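Local coordinates for protein Can2 (Sulfobacillus thermosulfidooxidans, PDB 7BDV) that binds the second messenger cyclic tetra-adenylate through its CARF domains and acts as a dual-specificity nuclease that potentiates type III CRISPR defence, at residues Arg78-Ile83 and Asp107-Asn112; Gln35-Leu40 and Gln50-Ala55; Asn285-Ile290 and Asn317-Ile322; Glu307-Ile312 and Leu343-Tyr348. All coordinates share one frame; numbering follows the deposited sequence.

Contact 1 (Arg78-Ile83 and Asp107-Asn112)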
# COMPACT_ATOMS: atom_id res chain seq x y z
N ARG A 78 -20.60 -25.31 -12.06
CA ARG A 78 -22.02 -25.73 -11.86
C ARG A 78 -22.91 -24.48 -11.71
O ARG A 78 -23.99 -24.47 -12.29
CB ARG A 78 -22.14 -26.69 -10.68
N ILE A 79 -22.47 -23.47 -10.96
CA ILE A 79 -23.26 -22.23 -10.72
C ILE A 79 -23.41 -21.46 -12.04
O ILE A 79 -24.52 -20.94 -12.31
CB ILE A 79 -22.64 -21.36 -9.60
CG1 ILE A 79 -22.64 -22.10 -8.26
CG2 ILE A 79 -23.33 -20.01 -9.51
N CYS A 80 -22.35 -21.38 -12.85
CA CYS A 80 -22.38 -20.70 -14.17
C CYS A 80 -23.30 -21.47 -15.13
O CYS A 80 -24.10 -20.81 -15.82
CB CYS A 80 -20.98 -20.50 -14.72
SG CYS A 80 -20.05 -19.24 -13.80
N ASP A 81 -23.22 -22.80 -15.15
CA ASP A 81 -24.18 -23.67 -15.88
C ASP A 81 -25.62 -23.30 -15.48
O ASP A 81 -26.43 -23.07 -16.39
CB ASP A 81 -23.89 -25.16 -15.66
CG ASP A 81 -22.70 -25.70 -16.45
OD1 ASP A 81 -22.24 -25.00 -17.37
OD2 ASP A 81 -22.26 -26.83 -16.15
N GLU A 82 -25.92 -23.19 -14.19
CA GLU A 82 -27.29 -22.87 -13.69
C GLU A 82 -27.70 -21.48 -14.19
O GLU A 82 -28.86 -21.35 -14.63
CB GLU A 82 -27.38 -22.97 -12.17
CG GLU A 82 -27.37 -24.40 -11.65
CD GLU A 82 -27.06 -24.57 -10.17
OE1 GLU A 82 -27.11 -23.56 -9.40
OE2 GLU A 82 -26.76 -25.74 -9.78
N ILE A 83 -26.80 -20.49 -14.16
CA ILE A 83 -27.05 -19.08 -14.57
C ILE A 83 -27.41 -19.04 -16.06
O ILE A 83 -28.35 -18.26 -16.43
CB ILE A 83 -25.84 -18.17 -14.26
CG1 ILE A 83 -25.70 -17.84 -12.77
CG2 ILE A 83 -25.90 -16.88 -15.07
CD1 ILE A 83 -24.35 -17.26 -12.41
N ASP A 107 -14.72 -20.69 -18.88
CA ASP A 107 -14.90 -22.03 -19.49
C ASP A 107 -16.37 -22.25 -19.91
O ASP A 107 -16.59 -22.69 -21.05
CB ASP A 107 -14.45 -23.14 -18.54
CG ASP A 107 -14.54 -24.51 -19.17
OD1 ASP A 107 -13.65 -24.86 -19.97
OD2 ASP A 107 -15.54 -25.23 -18.88
N ARG A 108 -17.33 -21.99 -19.03
CA ARG A 108 -18.77 -22.28 -19.29
C ARG A 108 -19.36 -21.24 -20.25
O ARG A 108 -20.20 -21.61 -21.07
CB ARG A 108 -19.58 -22.29 -17.99
CG ARG A 108 -19.11 -23.30 -16.96
CD ARG A 108 -18.62 -24.61 -17.56
NE ARG A 108 -19.67 -25.26 -18.31
CZ ARG A 108 -19.49 -26.17 -19.27
NH1 ARG A 108 -18.27 -26.54 -19.63
NH2 ARG A 108 -20.54 -26.69 -19.87
N PHE A 109 -18.92 -19.98 -20.15
CA PHE A 109 -19.39 -18.89 -21.04
C PHE A 109 -18.82 -19.09 -22.45
O PHE A 109 -19.55 -18.85 -23.42
CB PHE A 109 -19.09 -17.52 -20.43
CG PHE A 109 -20.16 -17.04 -19.49
CD1 PHE A 109 -20.25 -17.55 -18.21
CD2 PHE A 109 -21.05 -16.07 -19.88
CE1 PHE A 109 -21.24 -17.10 -17.34
CE2 PHE A 109 -22.05 -15.63 -19.02
CZ PHE A 109 -22.13 -16.13 -17.75
N ARG A 110 -17.58 -19.56 -22.56
CA ARG A 110 -16.97 -19.88 -23.88
C ARG A 110 -17.72 -21.07 -24.50
O ARG A 110 -18.12 -20.99 -25.69
CB ARG A 110 -15.48 -20.18 -23.73
CG ARG A 110 -14.77 -20.42 -25.06
CD ARG A 110 -13.28 -20.68 -24.93
NE ARG A 110 -13.04 -21.93 -24.23
CZ ARG A 110 -11.91 -22.25 -23.60
NH1 ARG A 110 -10.88 -21.42 -23.59
NH2 ARG A 110 -11.83 -23.42 -22.97
N HIS A 111 -17.93 -22.14 -23.74
CA HIS A 111 -18.64 -23.36 -24.19
C HIS A 111 -20.02 -22.99 -24.77
O HIS A 111 -20.43 -23.63 -25.75
CB HIS A 111 -18.72 -24.40 -23.07
CG HIS A 111 -19.43 -25.64 -23.47
ND1 HIS A 111 -18.79 -26.69 -24.11
CD2 HIS A 111 -20.73 -26.01 -23.32
CE1 HIS A 111 -19.67 -27.65 -24.35
NE2 HIS A 111 -20.86 -27.26 -23.87
N ASN A 112 -20.71 -22.00 -24.20
CA ASN A 112 -22.06 -21.53 -24.63
C ASN A 112 -21.97 -20.35 -25.60
O ASN A 112 -22.98 -19.68 -25.76
CB ASN A 112 -22.92 -21.14 -23.44
CG ASN A 112 -23.41 -22.33 -22.64
OD1 ASN A 112 -24.53 -22.78 -22.83
ND2 ASN A 112 -22.55 -22.88 -21.80
O HOH W 1 -23.54 -24.91 -19.82
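Cys80 and Arg108 face each other where two helix segments run side by side, their axes 9.6 Å apart and crossing at -38°. The close-packed part is apolar and small: Cys80 CB lies 4.0 Å from Arg108 CB, and on the buried flank Phe109 brings its ring obliquely up to the same cysteine carbon, with Phe109 CE1 at 4.3 Å from Cys80 CB. The partly exposed side is polar. Arg108 bends at chi2 and chi3, which folds its guanidinium back so that NE points at Asp81; the bond from Arg108 NE to Asp81 OD1 measures 2.7 Å with an N-H...O angle of 161°. OD1 is approached on its syn side, yet carboxylate and guanidinium planes stand 83° apart, so this is a single-point salt bridge and not a two-pronged one. Arg108 NH1 is held by Asp107 OD2 at 3.1 Å, fixing the rotation of the guanidinium from a second edge. A water donates to Asp81 OD1 and accepts from Asn112 ND2, tying the acid to the helix end. Helices 73-86 and 99-111 pack on the CARF sheet: Phe109 reaches Ala90 and Leu92 of strand 90-93, while Ile83 lies against strand 36-41.

Contact 2 (Gln35-Leu40 and Gln50-Ala55)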
# COMPACT_ATOMS: atom_id res chain seq x y z
N GLN A 35 -29.95 -4.74 -17.97
CA GLN A 35 -31.32 -5.00 -17.45
C GLN A 35 -31.22 -5.69 -16.10
O GLN A 35 -31.99 -5.35 -15.19
CB GLN A 35 -32.09 -5.80 -18.49
CG GLN A 35 -32.14 -5.08 -19.82
CD GLN A 35 -33.03 -5.81 -20.78
OE1 GLN A 35 -32.59 -6.24 -21.84
NE2 GLN A 35 -34.28 -5.99 -20.37
N ARG A 36 -30.25 -6.60 -15.98
CA ARG A 36 -30.02 -7.46 -14.81
C ARG A 36 -28.51 -7.58 -14.57
O ARG A 36 -27.78 -7.77 -15.55
CB ARG A 36 -30.62 -8.84 -15.07
CG ARG A 36 -30.83 -9.69 -13.83
CD ARG A 36 -31.61 -10.97 -14.06
NE ARG A 36 -31.75 -11.23 -15.48
CZ ARG A 36 -32.83 -10.97 -16.23
NH1 ARG A 36 -33.91 -10.43 -15.70
NH2 ARG A 36 -32.78 -11.22 -17.52
N VAL A 37 -28.08 -7.51 -13.32
CA VAL A 37 -26.69 -7.84 -12.89
C VAL A 37 -26.76 -9.04 -11.94
O VAL A 37 -27.55 -8.99 -10.98
CB VAL A 37 -26.03 -6.63 -12.22
CG1 VAL A 37 -24.65 -6.97 -11.66
CG2 VAL A 37 -25.98 -5.44 -13.15
N ILE A 38 -26.00 -10.10 -12.23
CA ILE A 38 -25.74 -11.24 -11.31
C ILE A 38 -24.37 -11.02 -10.67
O ILE A 38 -23.36 -11.06 -11.42
CB ILE A 38 -25.87 -12.60 -12.02
CG1 ILE A 38 -27.30 -12.79 -12.55
CG2 ILE A 38 -25.51 -13.77 -11.10
CD1 ILE A 38 -27.44 -13.93 -13.48
N LEU A 39 -24.34 -10.79 -9.36
CA LEU A 39 -23.09 -10.60 -8.57
C LEU A 39 -22.71 -11.95 -7.92
O LEU A 39 -23.49 -12.48 -7.11
CB LEU A 39 -23.32 -9.53 -7.50
CG LEU A 39 -23.81 -8.17 -7.98
CD1 LEU A 39 -24.07 -7.25 -6.81
CD2 LEU A 39 -22.82 -7.54 -8.95
N LEU A 40 -21.58 -12.51 -8.32
CA LEU A 40 -20.97 -13.69 -7.66
C LEU A 40 -20.07 -13.20 -6.54
O LEU A 40 -18.96 -12.71 -6.85
CB LEU A 40 -20.19 -14.48 -8.71
CG LEU A 40 -20.96 -15.54 -9.49
CD1 LEU A 40 -22.34 -15.07 -9.89
CD2 LEU A 40 -20.18 -15.98 -10.71
N GLN A 50 -22.84 -4.67 -1.07
CA GLN A 50 -23.38 -3.37 -0.57
C GLN A 50 -22.59 -2.21 -1.20
O GLN A 50 -23.21 -1.22 -1.65
CB GLN A 50 -23.36 -3.37 0.96
CG GLN A 50 -23.92 -2.14 1.65
CD GLN A 50 -24.08 -2.34 3.15
OE1 GLN A 50 -24.68 -3.32 3.61
NE2 GLN A 50 -23.58 -1.41 3.95
N ARG A 51 -21.26 -2.33 -1.28
CA ARG A 51 -20.43 -1.33 -2.01
C ARG A 51 -20.86 -1.22 -3.47
O ARG A 51 -20.95 -0.09 -3.96
CB ARG A 51 -18.95 -1.66 -1.90
CG ARG A 51 -18.45 -1.48 -0.48
CD ARG A 51 -16.96 -1.67 -0.50
NE ARG A 51 -16.35 -1.56 0.80
CZ ARG A 51 -15.05 -1.70 1.01
NH1 ARG A 51 -14.23 -1.96 -0.01
NH2 ARG A 51 -14.57 -1.59 2.23
N PHE A 52 -21.11 -2.35 -4.14
CA PHE A 52 -21.53 -2.38 -5.56
C PHE A 52 -22.86 -1.62 -5.72
O PHE A 52 -23.00 -0.90 -6.71
CB PHE A 52 -21.69 -3.80 -6.07
CG PHE A 52 -21.98 -3.89 -7.55
CD1 PHE A 52 -23.27 -3.78 -8.02
CD2 PHE A 52 -20.95 -4.02 -8.47
CE1 PHE A 52 -23.53 -3.80 -9.39
CE2 PHE A 52 -21.20 -4.06 -9.82
CZ PHE A 52 -22.50 -3.95 -10.29
N ARG A 53 -23.81 -1.83 -4.80
CA ARG A 53 -25.14 -1.17 -4.84
C ARG A 53 -24.94 0.34 -4.66
O ARG A 53 -25.55 1.10 -5.41
CB ARG A 53 -26.05 -1.76 -3.76
CG ARG A 53 -26.41 -3.22 -3.97
CD ARG A 53 -27.38 -3.77 -2.91
NE ARG A 53 -27.88 -5.10 -3.23
CZ ARG A 53 -28.91 -5.34 -4.06
NH1 ARG A 53 -29.55 -4.35 -4.66
NH2 ARG A 53 -29.28 -6.59 -4.29
N GLN A 54 -24.10 0.74 -3.70
CA GLN A 54 -23.82 2.15 -3.37
C GLN A 54 -23.13 2.84 -4.55
O GLN A 54 -23.50 4.00 -4.87
CB GLN A 54 -22.96 2.22 -2.10
CG GLN A 54 -22.81 3.61 -1.50
CD GLN A 54 -24.15 4.29 -1.32
OE1 GLN A 54 -25.15 3.66 -1.00
NE2 GLN A 54 -24.18 5.58 -1.57
N ALA A 55 -22.17 2.17 -5.19
CA ALA A 55 -21.42 2.73 -6.34
C ALA A 55 -22.38 2.92 -7.53
O ALA A 55 -22.17 3.87 -8.29
CB ALA A 55 -20.27 1.84 -6.72
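Leu39 sets one methyl squarely on the ring of Phe52, and this CH-pi contact dominates the interface. Leu39 CD2 sits 3.7 Å from the centroid of the Phe52 ring and only 4° off the ring normal, a position over the centre that leaves its distances to the six ring carbons nearly equal. Phe52 reaches the strand because its CG is anti to the backbone N (chi1 -174°), which carries the ring from the helix toward the sheet.

Ordinary apolar packing completes the contact. The second leucine methyl lies nearer the root of the ring, Leu39 CD1 to Phe52 CD1 being 3.8 Å. At the far end of the ring Val37 and Phe52 reach toward each other from opposite directions, with Val37 CG1 4.0 Å from Phe52 CZ, oblique to the ring. Val37 and Leu39, two residues apart on the strand, thus present their side chains on the same sheet face. All three residues are buried, and Val26 and Val29 of helix 23-31 also touch the phenylalanine.

Strand 36-41, helix 47-55 and strand 62-67 form a beta-alpha-beta unit with parallel strands, and this helix-on-sheet packing is that of the Rossmann-like core of a CARF domain.

Contact 3 (Asn285-Ile290 and Asn317-Ile322)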
# COMPACT_ATOMS: atom_id res chain seq x y z
N ASN A 285 -10.64 7.52 -15.45
CA ASN A 285 -11.28 6.62 -14.46
C ASN A 285 -10.31 6.21 -13.34
O ASN A 285 -10.61 5.25 -12.66
CB ASN A 285 -11.83 5.37 -15.14
CG ASN A 285 -12.88 5.75 -16.15
OD1 ASN A 285 -13.80 6.50 -15.82
ND2 ASN A 285 -12.72 5.30 -17.39
N LYS A 286 -9.22 6.94 -13.15
CA LYS A 286 -8.25 6.68 -12.05
C LYS A 286 -8.23 7.88 -11.10
O LYS A 286 -8.17 9.03 -11.63
CB LYS A 286 -6.86 6.46 -12.64
CG LYS A 286 -6.69 5.19 -13.45
CD LYS A 286 -5.24 5.04 -13.89
CE LYS A 286 -5.02 4.04 -15.00
NZ LYS A 286 -5.28 4.66 -16.32
N LEU A 287 -8.29 7.63 -9.79
CA LEU A 287 -8.23 8.72 -8.80
C LEU A 287 -6.78 9.17 -8.66
O LEU A 287 -5.90 8.32 -8.49
CB LEU A 287 -8.85 8.29 -7.49
CG LEU A 287 -9.11 9.43 -6.52
CD1 LEU A 287 -10.20 10.34 -7.04
CD2 LEU A 287 -9.49 8.88 -5.17
N HIS A 288 -6.57 10.47 -8.78
CA HIS A 288 -5.27 11.16 -8.66
C HIS A 288 -5.31 11.97 -7.37
O HIS A 288 -6.25 12.76 -7.19
CB HIS A 288 -5.04 12.03 -9.89
CG HIS A 288 -4.77 11.31 -11.16
ND1 HIS A 288 -5.74 10.56 -11.80
CD2 HIS A 288 -3.68 11.29 -11.96
CE1 HIS A 288 -5.23 10.06 -12.91
NE2 HIS A 288 -3.96 10.49 -13.04
N VAL A 289 -4.33 11.75 -6.48
CA VAL A 289 -4.19 12.47 -5.20
C VAL A 289 -2.85 13.22 -5.22
O VAL A 289 -1.80 12.57 -5.48
CB VAL A 289 -4.30 11.47 -4.03
CG1 VAL A 289 -4.14 12.12 -2.67
CG2 VAL A 289 -5.61 10.68 -4.11
N ILE A 290 -2.87 14.53 -4.99
CA ILE A 290 -1.64 15.36 -4.78
C ILE A 290 -1.55 15.76 -3.30
O ILE A 290 -2.57 16.25 -2.76
CB ILE A 290 -1.63 16.59 -5.69
CG1 ILE A 290 -1.81 16.21 -7.15
CG2 ILE A 290 -0.36 17.42 -5.48
CD1 ILE A 290 -2.17 17.35 -8.03
N ASN A 317 -3.41 4.03 -1.13
CA ASN A 317 -3.64 2.59 -1.39
C ASN A 317 -5.01 2.19 -0.82
O ASN A 317 -5.71 1.42 -1.50
CB ASN A 317 -2.47 1.74 -0.90
CG ASN A 317 -1.28 1.77 -1.85
N ARG A 318 -5.40 2.68 0.36
CA ARG A 318 -6.71 2.33 0.97
C ARG A 318 -7.87 3.05 0.23
O ARG A 318 -8.91 2.40 -0.00
CB ARG A 318 -6.67 2.65 2.47
CG ARG A 318 -7.61 1.83 3.35
CD ARG A 318 -7.19 0.39 3.56
NE ARG A 318 -5.80 0.24 3.98
CZ ARG A 318 -5.15 -0.92 4.07
NH1 ARG A 318 -5.75 -2.06 3.74
NH2 ARG A 318 -3.90 -0.94 4.48
N VAL A 319 -7.69 4.30 -0.18
CA VAL A 319 -8.80 5.18 -0.66
C VAL A 319 -9.00 5.00 -2.17
O VAL A 319 -10.15 5.09 -2.62
CB VAL A 319 -8.50 6.65 -0.31
CG1 VAL A 319 -9.26 7.65 -1.18
CG2 VAL A 319 -8.73 6.87 1.18
N ALA A 320 -7.90 4.82 -2.90
CA ALA A 320 -7.84 4.86 -4.37
C ALA A 320 -7.49 3.48 -4.94
O ALA A 320 -7.55 3.34 -6.16
CB ALA A 320 -6.83 5.91 -4.77
N GLY A 321 -7.13 2.50 -4.11
CA GLY A 321 -6.79 1.14 -4.55
C GLY A 321 -5.48 1.11 -5.34
O GLY A 321 -4.81 2.12 -5.38
N ILE A 322 -5.19 -0.00 -6.00
CA ILE A 322 -3.84 -0.32 -6.56
C ILE A 322 -3.63 0.49 -7.84
O ILE A 322 -2.47 0.80 -8.13
CB ILE A 322 -3.64 -1.85 -6.74
CG1 ILE A 322 -2.19 -2.15 -7.17
CG2 ILE A 322 -4.66 -2.46 -7.70
CD1 ILE A 322 -1.78 -3.61 -7.15
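Leu287 meets the last turn of a helix through one branch of its side chain. Leu287 CD2 stands 4.0 Å from Ala320 CB; Val319 CG1 is a little farther from the same methyl, so a single methyl bears on two consecutive residues. The stem of the leucine adds to this, since Leu287 CB is 4.1 Å from Ala320 CB. Backbones come close here, with the CA atoms of Leu287 and Ala320 5.9 Å apart, consistent with the small side chain of Ala320. In Leu287 CG is anti to the backbone N (chi1 -167°), and from there CD2 extends to the helix; the leucine and Val319 side chains approach at a slant.

In the next shell, Tyr146 and Leu147 of helix 143-148 touch Leu287, and Leu147 also packs on Val319. The hydroxyl of Tyr146 is hydrogen-bonded to Ala320 O, just before Gly321, which leaves helical geometry with positive phi (69°). On the strand, backbone bonds of Leu287 and Val289 to Lys325 hold the register with the neighbouring parallel strand. His288 points to the other sheet face, where His288 ND1 donates to Lys286 O at 2.9 Å from above the carbonyl plane, and its ring stacks on Phe281.

Strand 286-291, helix 306-320 and strand 325-329 make a beta-alpha-beta unit in the nuclease domain. The polar bonds are made elsewhere, by His288 on the other sheet face and by Tyr146 to Ala320 O. Three buried residues with purely apolar contacts between them are consistent with a joint that rests on apolar packing, with no directional bond between the two segments.

Contact 4 (Glu307-Ile312 and Leu343-Tyr348)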
# COMPACT_ATOMS: atom_id res chain seq x y z
N GLU A 307 7.82 11.06 7.00
CA GLU A 307 6.54 10.74 7.61
C GLU A 307 5.40 10.99 6.60
O GLU A 307 4.45 10.21 6.57
CB GLU A 307 6.35 11.53 8.92
N THR A 308 5.49 12.03 5.77
CA THR A 308 4.46 12.42 4.77
C THR A 308 4.41 11.35 3.66
O THR A 308 3.29 10.99 3.21
CB THR A 308 4.73 13.82 4.22
N ILE A 309 5.57 10.84 3.24
CA ILE A 309 5.61 9.81 2.17
C ILE A 309 4.87 8.54 2.63
O ILE A 309 4.13 7.97 1.81
CB ILE A 309 7.06 9.51 1.74
CG1 ILE A 309 7.72 10.75 1.12
CG2 ILE A 309 7.08 8.32 0.80
CD1 ILE A 309 9.23 10.67 1.02
N TYR A 310 5.07 8.10 3.87
CA TYR A 310 4.44 6.89 4.44
C TYR A 310 2.92 7.10 4.50
O TYR A 310 2.18 6.18 4.22
CB TYR A 310 4.93 6.60 5.86
CG TYR A 310 6.36 6.13 5.99
CD1 TYR A 310 6.88 5.16 5.17
CD2 TYR A 310 7.16 6.64 6.99
CE1 TYR A 310 8.18 4.70 5.34
CE2 TYR A 310 8.46 6.20 7.17
CZ TYR A 310 8.99 5.25 6.31
OH TYR A 310 10.27 4.83 6.46
N LYS A 311 2.49 8.28 4.90
CA LYS A 311 1.04 8.61 4.97
C LYS A 311 0.45 8.56 3.56
O LYS A 311 -0.55 7.84 3.38
CB LYS A 311 0.85 9.97 5.66
CG LYS A 311 -0.61 10.38 5.85
CD LYS A 311 -0.83 11.88 5.86
CE LYS A 311 -2.09 12.25 6.61
NZ LYS A 311 -1.84 12.31 8.07
N ILE A 312 1.08 9.22 2.58
CA ILE A 312 0.63 9.22 1.14
C ILE A 312 0.48 7.76 0.69
O ILE A 312 -0.60 7.39 0.11
CB ILE A 312 1.62 9.98 0.23
CG1 ILE A 312 1.67 11.49 0.45
CG2 ILE A 312 1.34 9.68 -1.22
CD1 ILE A 312 2.81 12.18 -0.32
N LEU A 343 9.91 7.02 -5.51
CA LEU A 343 10.07 6.15 -6.71
C LEU A 343 9.71 4.71 -6.32
O LEU A 343 8.92 4.08 -7.04
CB LEU A 343 11.51 6.23 -7.25
CG LEU A 343 11.80 5.32 -8.45
CD1 LEU A 343 10.96 5.74 -9.65
CD2 LEU A 343 13.29 5.31 -8.79
N ASN A 344 10.27 4.21 -5.22
CA ASN A 344 10.02 2.84 -4.72
C ASN A 344 8.51 2.62 -4.47
O ASN A 344 8.04 1.49 -4.66
CB ASN A 344 10.81 2.60 -3.44
CG ASN A 344 10.77 1.14 -3.03
OD1 ASN A 344 11.29 0.30 -3.77
ND2 ASN A 344 10.15 0.84 -1.90
N ASN A 345 7.77 3.66 -4.06
CA ASN A 345 6.35 3.55 -3.62
C ASN A 345 5.39 3.95 -4.74
O ASN A 345 4.19 4.09 -4.45
CB ASN A 345 6.12 4.39 -2.37
CG ASN A 345 6.72 3.78 -1.12
OD1 ASN A 345 7.50 2.82 -1.18
ND2 ASN A 345 6.39 4.34 0.02
N SER A 346 5.91 4.17 -5.96
CA SER A 346 5.17 4.63 -7.16
C SER A 346 4.50 5.99 -6.91
O SER A 346 3.40 6.22 -7.45
CB SER A 346 4.16 3.60 -7.63
OG SER A 346 4.80 2.42 -8.08
N ILE A 347 5.12 6.86 -6.12
CA ILE A 347 4.64 8.25 -5.87
C ILE A 347 5.44 9.18 -6.78
O ILE A 347 6.67 9.25 -6.61
CB ILE A 347 4.78 8.61 -4.39
CG1 ILE A 347 3.97 7.65 -3.50
CG2 ILE A 347 4.43 10.06 -4.13
CD1 ILE A 347 4.21 7.83 -2.04
N TYR A 348 4.78 9.86 -7.70
CA TYR A 348 5.44 10.91 -8.52
C TYR A 348 5.90 12.05 -7.62
O TYR A 348 5.19 12.41 -6.64
CB TYR A 348 4.53 11.35 -9.67
CG TYR A 348 4.68 10.48 -10.89
CD1 TYR A 348 4.22 9.17 -10.90
CD2 TYR A 348 5.29 10.96 -12.04
CE1 TYR A 348 4.35 8.36 -12.02
CE2 TYR A 348 5.42 10.17 -13.17
CZ TYR A 348 4.94 8.86 -13.16
OH TYR A 348 5.05 8.05 -14.25
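Ile312 and Ile347 make the closest contact between 307-312 and 343-348. Ile347 CD1 approaches Ile312 CG2 to 3.5 Å, a tight methyl pair, and Ile347 CG1 follows at 4.0 Å from the same Ile312 CG2. One turn earlier, Ile309 CG2 lies 4.1 Å from Ile347 CD1. Ile347 therefore ends between two helix residues spaced three apart. Its CG1 branch is anti to the carbonyl carbon (chi1 -59°) and its chain is extended at chi2 (172°), which carries CD1 to the helix surface. Ile347 CD1 also lies 3.9 Å from Ile309 O.

A mixed contact flanks this patch. The amide nitrogen of Asn345, ND2, rests 4.1 Å from Ile309 CG2, the two side chains crossing at about a right angle; this is van der Waals packing of a polar group. Asn345 also packs against Ser314 of the second subunit.

Backbone bonds shape the turn that delivers Ile347. Ser346, with positive phi, is the C-prime residue of a Schellman motif: Ser346 N bonds to Leu343 O at 3.2 Å, and Ile347 N to Cys342 O. Beyond the turn the chain leads into strand 347-350, which pairs in parallel with strand 325-329. The contact is thus built round a Schellman motif that closes helix 336-344 ahead of strand 347-350, within the mixed sheet of the Card1-like endonuclease domain, a member of the PDDEXK clan.

In the fold
Contacts 1 and 2 lie in the CARF domain and contacts 3 and 4 in the nuclease domain. Contacts 2, 3 and 4 are buried and their cross-segment contacts are apolar or van der Waals; contact 1, helix on helix and partly exposed, is the one with a salt bridge across it. Contact 1 touches contact 2 where Ile83, on helix 73-86, lies on strand 36-41, Ile83 CG2 being 3.7 Å from Ile38 CD1. Contacts 3 and 4 use different parts of helix 306-320 against one sheet, their centres about 13 Å apart. An aromatic ring carries contact 2, whereas aliphatic branches serve contact 3 and, with one asparagine amide, contact 4. Between the domains, contacts 2 and 3 approach within about 7 Å at their nearest atoms without touching.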